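Polysaccharide deacetylase (Bacillus cereus, PDB 4HD5) probably hydrolyses carbon-nitrogen bonds other than peptide bonds, as a zinc-binding member of the polysaccharide deacetylase (NodB-like) family. Local coordinates at residues S260-T265 against K294-I299. Residues are numbered along the deposited sequence; the frame is centred on the assembly and turned at random.
With ZN (zinc ion), chain B.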
loop_
_atom_site.group_PDB
_atom_site.type_symbol
_atom_site.label_atom_id
_atom_site.label_comp_id
_atom_site.label_asym_id
_atom_site.label_seq_id
_atom_site.Cartn_x
_atom_site.Cartn_y
_atom_site.Cartn_z
ATOM N N SER A 260 7.532 -6.714 9.003
ATOM C CA SER A 260 6.848 -5.947 10.012
ATOM C C SER A 260 5.919 -6.932 10.711
ATOM O O SER A 260 5.073 -7.577 10.070
ATOM C CB SER A 260 6.051 -4.804 9.377
ATOM O OG SER A 260 5.253 -4.116 10.335
ATOM N N VAL A 261 6.072 -7.070 12.022
ATOM C CA VAL A 261 5.311 -8.076 12.751
ATOM C C VAL A 261 4.200 -7.393 13.541
ATOM O O VAL A 261 4.441 -6.513 14.370
ATOM C CB VAL A 261 6.215 -8.974 13.620
ATOM C CG1 VAL A 261 5.396 -10.061 14.309
ATOM C CG2 VAL A 261 7.312 -9.597 12.760
ATOM N N GLN A 262 2.967 -7.794 13.248
ATOM C CA GLN A 262 1.793 -7.091 13.722
ATOM C C GLN A 262 0.823 -8.070 14.396
ATOM O O GLN A 262 1.102 -9.277 14.491
ATOM C CB GLN A 262 1.143 -6.355 12.547
ATOM C CG GLN A 262 2.060 -5.339 11.865
ATOM C CD GLN A 262 2.400 -4.163 12.747
ATOM O OE1 GLN A 262 1.559 -3.679 13.498
ATOM N NE2 GLN A 262 3.647 -3.699 12.675
ATOM N N SER A 263 -0.309 -7.552 14.867
ATOM C CA SER A 263 -1.175 -8.324 15.757
ATOM C C SER A 263 -2.176 -9.206 15.045
ATOM O O SER A 263 -2.730 -8.829 14.003
ATOM C CB SER A 263 -1.949 -7.389 16.689
ATOM O OG SER A 263 -2.662 -8.123 17.674
ATOM N N HIS A 264 -2.439 -10.369 15.638
ATOM C CA HIS A 264 -3.536 -11.214 15.212
ATOM C C HIS A 264 -4.444 -11.563 16.397
ATOM O O HIS A 264 -5.077 -12.620 16.410
ATOM C CB HIS A 264 -2.979 -12.470 14.554
ATOM C CG HIS A 264 -3.889 -13.065 13.536
ATOM N ND1 HIS A 264 -4.890 -12.347 12.923
ATOM C CD2 HIS A 264 -3.943 -14.307 13.007
ATOM C CE1 HIS A 264 -5.520 -13.117 12.060
ATOM N NE2 HIS A 264 -4.975 -14.313 12.098
ATOM N N THR A 265 -4.526 -10.622 17.340
ATOM C CA THR A 265 -5.063 -10.812 18.685
ATOM C C THR A 265 -4.149 -11.712 19.526
ATOM O O THR A 265 -3.137 -12.243 19.030
ATOM C CB THR A 265 -6.515 -11.352 18.714
ATOM O OG1 THR A 265 -6.518 -12.763 18.471
ATOM C CG2 THR A 265 -7.384 -10.633 17.696
ATOM N N LYS A 294 9.373 -2.622 18.078
ATOM C CA LYS A 294 8.806 -1.670 17.140
ATOM C C LYS A 294 7.298 -1.569 17.361
ATOM O O LYS A 294 6.689 -2.517 17.852
ATOM C CB LYS A 294 9.089 -2.134 15.715
ATOM C CG LYS A 294 10.571 -2.125 15.351
ATOM C CD LYS A 294 10.757 -2.398 13.869
ATOM C CE LYS A 294 12.191 -2.192 13.408
ATOM N NZ LYS A 294 12.661 -0.792 13.622
ATOM N N PRO A 295 6.700 -0.416 17.010
ATOM C CA PRO A 295 5.264 -0.223 17.194
ATOM C C PRO A 295 4.407 -1.271 16.486
ATOM O O PRO A 295 4.762 -1.752 15.417
ATOM C CB PRO A 295 5.011 1.173 16.597
ATOM C CG PRO A 295 6.321 1.880 16.718
ATOM C CD PRO A 295 7.366 0.820 16.542
ATOM N N VAL A 296 3.301 -1.631 17.122
ATOM C CA VAL A 296 2.282 -2.463 16.516
ATOM C C VAL A 296 1.093 -1.560 16.229
ATOM O O VAL A 296 0.497 -0.990 17.147
ATOM C CB VAL A 296 1.881 -3.649 17.431
ATOM C CG1 VAL A 296 0.609 -4.311 16.919
ATOM C CG2 VAL A 296 3.010 -4.664 17.495
ATOM N N ILE A 297 0.776 -1.423 14.948
ATOM C CA ILE A 297 -0.226 -0.476 14.468
ATOM C C ILE A 297 -1.306 -1.125 13.619
ATOM O O ILE A 297 -2.286 -0.459 13.268
ATOM C CB ILE A 297 0.425 0.628 13.608
ATOM C CG1 ILE A 297 1.225 0.017 12.449
ATOM C CG2 ILE A 297 1.316 1.495 14.469
ATOM C CD1 ILE A 297 1.753 1.023 11.448
ATOM N N ALA A 298 -1.130 -2.417 13.309
ATOM C CA ALA A 298 -2.030 -3.143 12.435
ATOM C C ALA A 298 -2.495 -4.442 13.060
ATOM O O ALA A 298 -1.786 -5.055 13.863
ATOM C CB ALA A 298 -1.357 -3.422 11.093
ATOM N N ILE A 299 -3.699 -4.851 12.669
ATOM C CA ILE A 299 -4.282 -6.112 13.095
ATOM C C ILE A 299 -5.016 -6.772 11.920
ATOM O O ILE A 299 -5.425 -6.097 10.989
ATOM C CB ILE A 299 -5.234 -5.904 14.304
ATOM C CG1 ILE A 299 -5.632 -7.254 14.904
ATOM C CG2 ILE A 299 -6.475 -5.101 13.917
ATOM C CD1 ILE A 299 -6.316 -7.146 16.246
HETATM ZN ZN ZN B . -5.578 -16.393 11.619
HETATM O O HOH W 1 6.011 -4.570 15.551
#
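Beside the zinc site of the deacetylase barrel, the end of strand 259-263 meets the start of strand 298-300 and the residues before it, through one backbone bridge at Ser263 and the side chain of Gln262. In the bridge, Ser263 to Ile299, Ser263 N donates to Ala298 O (3.1 Å); Ile299 CA adds a CA-H...O contact to Ser263 O, and a Ser263-Ala300 backbone bond completes the parallel bridge. Further back, the side chain of Gln262 takes the place of backbone pairing. Its chain, bent at chi2 (-67°), brings OE1 across to the backbone leading into strand 298-300, where two successive amides grip it: Ile297 N at 2.8 Å, lying in the carbonyl plane, and Ala298 N at 3.0 Å, tilted 35° from that plane. The other end of the amide is held as well, NE2 donating to Ser260 OG (2.9 Å), so both ends of the buried group are fixed and its flip is settled. Ala298 CB packs against Gln262 CG, and Val296 CG1 lies against OE1 and the CB of Ser263. A water lies within hydrogen-bonding distance of both Val261 O and Pro295 O. Towards the metal, Ile299 CG1 is anti to its backbone N (chi1 -169°), which lays the chain along Ser263 O and takes CD1 to Thr265 CG2, 3.9 Å away; Ile299 also touches Leu281, and Thr265 Glu280, of helix 277-292. Ser263 OG accepts from Thr265 N in an ST turn and also bonds Tyr318 and Ser284. That turn encloses His264, whose NE2 binds the zinc ion (2.2 Å) with Asp206 and His268, while ND1 bonds Ala300 O, which probably helps to orient the ring. Strand 259-263, helix 277-292 and strand 298-300 thus form a beta-alpha-beta unit with the ligand His264 just past the C-terminal end of strand 259-263, as in the Asp-His-His zinc site of family 4 carbohydrate esterases.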